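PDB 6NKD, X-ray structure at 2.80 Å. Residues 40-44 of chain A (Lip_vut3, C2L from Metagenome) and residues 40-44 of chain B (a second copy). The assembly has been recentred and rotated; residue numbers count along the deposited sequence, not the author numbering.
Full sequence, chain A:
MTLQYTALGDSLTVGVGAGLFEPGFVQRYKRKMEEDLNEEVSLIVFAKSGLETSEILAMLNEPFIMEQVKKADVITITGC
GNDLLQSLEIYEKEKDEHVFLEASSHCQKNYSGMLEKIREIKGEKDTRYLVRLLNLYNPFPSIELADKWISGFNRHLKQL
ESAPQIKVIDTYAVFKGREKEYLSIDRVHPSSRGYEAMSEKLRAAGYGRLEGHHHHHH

Chain A 40-44: EVSLI
Chain B 40-44: EVSLI

When two copies of one protein meet through the same segment, any contact made by one chain tends to be returned by the other, and a small residue at the crossing point lets the backbones come close. The paired 40-44 stretches of Lip_vut3 illustrate this principle. In each copy residue 40 lies in a loop and residues 41 to 44 form a strand that continues later in the chain. The two strand axes approach to 5.3 Å, and their N-to-C directions differ by 42°, so the strands cross obliquely while running broadly the same way. Register is set by Ser A42 and Ser B42, whose CA atoms lie 4.2 Å apart. The buried surface is modest, 192 Å² summed over both sides.

Glu A40 leads into the strand with phi/psi of -63/152. Its CA-to-CB bond points toward chain B, as that of Glu B40 (-67/140) does toward chain A, yet neither carboxylate is engaged here: the nearest side-chain approaches are Glu A40 CB to Ser B42 CB at 5.9 Å and Glu B40 CG to Ser A42 CB at 5.5 Å. Glu A40 has chi1 m, chi2 -98° and chi3 51°; Glu B40 has chi1 -138°, chi2 80° and chi3 70°.

Val A41, at -129/131, turns its CA-to-CB bond away from the partner, with chi1 t; Val B41, at -123/137, does likewise but with chi1 p. What the valine offers chain B is its carbonyl. Val A41 O accepts a weak hydrogen bond from Ser B42 OG at 3.4 Å, a long separation for such a pair.

Ser A42 (-94/135, chi1 t) returns the favour: its OG donates to Val B41 O, also at 3.4 Å and also weak. Ser B42 (-100/125) has chi1 of 154°, again t. Both serines direct CA-to-CB sideways, and each hydroxyl reaches the carbonyl of the residue preceding its counterpart. The resulting bonds are reciprocal, joining side chain to backbone rather than forming the backbone ladder of a regular sheet. The short side chains also permit close packing, with Ser A42 OG 3.8 Å from Ser B42 CA and the two serine CB atoms 4.2 Å apart.

Leu A43 (-118/132) and Leu B43 (-106/147) share the same rotamer, chi1 t and chi2 p, and both set CA-to-CB sideways. Their closest atoms are carbonyl oxygens, Leu A43 O and Leu B43 O, 3.6 Å apart. Two acceptors cannot bond to each other, so this is a contact of proximity alone. Leu A43 CB lies 4.6 Å from Leu B43 O, and Leu B43 CB lies 4.9 Å from Leu A43 O, and the leucines do not interdigitate.

Ile A44 (-128/135, chi1 m, chi2 97°) carries the strand beyond the contact, and none of its surface is covered by chain B. Ile B44 (-149/137) adopts chi1 t and chi2 t and is barely covered. The interaction is therefore centred on the serine pair, where matching backbones and small hydroxyl side chains produce two equivalent, individually weak bonds.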

ATOM      1  N   GLU A  40      -4.590  -0.449  30.801  1.00 85.12           N
ATOM      2  CA  GLU A  40      -4.688  -0.143  29.381  1.00 80.24           C
ATOM      3  C   GLU A  40      -3.534   0.756  28.952  1.00 76.39           C
ATOM      4  O   GLU A  40      -2.993   1.533  29.744  1.00 76.88           O
ATOM      5  CB  GLU A  40      -6.026   0.535  29.073  1.00 82.17           C
ATOM      6  CG  GLU A  40      -7.257  -0.261  29.487  1.00 83.47           C
ATOM      7  CD  GLU A  40      -7.877  -1.035  28.336  1.00 82.97           C
ATOM      8  OE1 GLU A  40      -7.144  -1.770  27.641  1.00 80.23           O
ATOM      9  OE2 GLU A  40      -9.100  -0.900  28.123  1.00 87.11           O
ATOM     10  N   VAL A  41      -3.154   0.646  27.681  1.00 72.38           N
ATOM     11  CA  VAL A  41      -2.012   1.370  27.136  1.00 69.22           C
ATOM     12  C   VAL A  41      -2.446   2.096  25.871  1.00 66.89           C
ATOM     13  O   VAL A  41      -3.080   1.500  24.993  1.00 65.67           O
ATOM     14  CB  VAL A  41      -0.828   0.429  26.840  1.00 62.64           C
ATOM     15  CG1 VAL A  41       0.228   1.138  26.001  1.00 61.49           C
ATOM     16  CG2 VAL A  41      -0.221  -0.084  28.138  1.00 63.42           C
ATOM     17  N   SER A  42      -2.112   3.382  25.783  1.00 67.19           N
ATOM     18  CA  SER A  42      -2.303   4.156  24.566  1.00 66.70           C
ATOM     19  C   SER A  42      -1.011   4.140  23.758  1.00 64.57           C
ATOM     20  O   SER A  42       0.077   4.326  24.312  1.00 64.42           O
ATOM     21  CB  SER A  42      -2.709   5.593  24.891  1.00 70.30           C
ATOM     22  OG  SER A  42      -2.876   6.351  23.705  1.00 70.67           O
ATOM     23  N   LEU A  43      -1.134   3.918  22.453  1.00 63.50           N
ATOM     24  CA  LEU A  43       0.012   3.735  21.574  1.00 60.40           C
ATOM     25  C   LEU A  43       0.055   4.838  20.527  1.00 61.36           C
ATOM     26  O   LEU A  43      -0.960   5.141  19.892  1.00 62.34           O
ATOM     27  CB  LEU A  43      -0.039   2.365  20.891  1.00 57.60           C
ATOM     28  CG  LEU A  43       0.963   2.116  19.760  1.00 55.38           C
ATOM     29  CD1 LEU A  43       2.394   2.257  20.256  1.00 55.02           C
ATOM     30  CD2 LEU A  43       0.737   0.747  19.131  1.00 53.23           C
ATOM     31  N   ILE A  44       1.233   5.432  20.353  1.00 61.71           N
ATOM     32  CA  ILE A  44       1.509   6.374  19.275  1.00 63.71           C
ATOM     33  C   ILE A  44       2.768   5.903  18.560  1.00 63.09           C
ATOM     34  O   ILE A  44       3.754   5.536  19.208  1.00 62.51           O
ATOM     35  CB  ILE A  44       1.683   7.818  19.793  1.00 67.14           C
ATOM     36  CG1 ILE A  44       0.470   8.254  20.623  1.00 70.72           C
ATOM     37  CG2 ILE A  44       1.888   8.773  18.637  1.00 67.81           C
ATOM     38  CD1 ILE A  44       0.654   8.099  22.121  1.00 70.97           C
TER
ATOM     39  N   GLU B  40      -8.723   9.538  29.224  1.00 98.35           N
ATOM     40  CA  GLU B  40      -7.685   9.159  28.277  1.00 99.02           C
ATOM     41  C   GLU B  40      -8.235   8.155  27.273  1.00 96.03           C
ATOM     42  O   GLU B  40      -8.998   7.253  27.628  1.00 98.58           O
ATOM     43  CB  GLU B  40      -6.484   8.564  29.012  1.00102.99           C
ATOM     44  CG  GLU B  40      -5.144   9.025  28.476  1.00108.50           C
ATOM     45  CD  GLU B  40      -4.763  10.401  28.981  1.00118.30           C
ATOM     46  OE1 GLU B  40      -4.457  10.528  30.185  1.00124.52           O
ATOM     47  OE2 GLU B  40      -4.779  11.359  28.180  1.00120.66           O
ATOM     48  N   VAL B  41      -7.849   8.316  26.009  1.00 90.65           N
ATOM     49  CA  VAL B  41      -8.329   7.459  24.933  1.00 84.32           C
ATOM     50  C   VAL B  41      -7.136   6.817  24.237  1.00 80.49           C
ATOM     51  O   VAL B  41      -6.114   7.469  23.996  1.00 82.36           O
ATOM     52  CB  VAL B  41      -9.210   8.236  23.929  1.00 83.60           C
ATOM     53  CG1 VAL B  41      -8.454   9.406  23.341  1.00 85.79           C
ATOM     54  CG2 VAL B  41      -9.713   7.314  22.828  1.00 80.51           C
ATOM     55  N   SER B  42      -7.266   5.526  23.939  1.00 75.09           N
ATOM     56  CA  SER B  42      -6.241   4.756  23.247  1.00 69.91           C
ATOM     57  C   SER B  42      -6.614   4.645  21.774  1.00 65.28           C
ATOM     58  O   SER B  42      -7.708   4.179  21.441  1.00 62.71           O
ATOM     59  CB  SER B  42      -6.093   3.372  23.877  1.00 68.00           C
ATOM     60  OG  SER B  42      -5.598   2.430  22.940  1.00 66.38           O
ATOM     61  N   LEU B  43      -5.703   5.063  20.901  1.00 64.63           N
ATOM     62  CA  LEU B  43      -5.950   5.130  19.469  1.00 60.25           C
ATOM     63  C   LEU B  43      -5.217   4.011  18.741  1.00 57.23           C
ATOM     64  O   LEU B  43      -4.132   3.585  19.148  1.00 58.01           O
ATOM     65  CB  LEU B  43      -5.517   6.491  18.910  1.00 61.20           C
ATOM     66  CG  LEU B  43      -5.485   6.695  17.392  1.00 59.44           C
ATOM     67  CD1 LEU B  43      -6.866   6.509  16.781  1.00 56.88           C
ATOM     68  CD2 LEU B  43      -4.927   8.066  17.049  1.00 61.92           C
ATOM     69  N   ILE B  44      -5.833   3.530  17.664  1.00 54.96           N
ATOM     70  CA  ILE B  44      -5.199   2.596  16.739  1.00 54.76           C
ATOM     71  C   ILE B  44      -5.776   2.849  15.352  1.00 54.48           C
ATOM     72  O   ILE B  44      -6.984   3.056  15.197  1.00 52.01           O
ATOM     73  CB  ILE B  44      -5.384   1.129  17.191  1.00 53.75           C
ATOM     74  CG1 ILE B  44      -4.705   0.177  16.206  1.00 53.48           C
ATOM     75  CG2 ILE B  44      -6.860   0.789  17.361  1.00 53.01           C
ATOM     76  CD1 ILE B  44      -4.577  -1.236  16.717  1.00 54.95           C
TER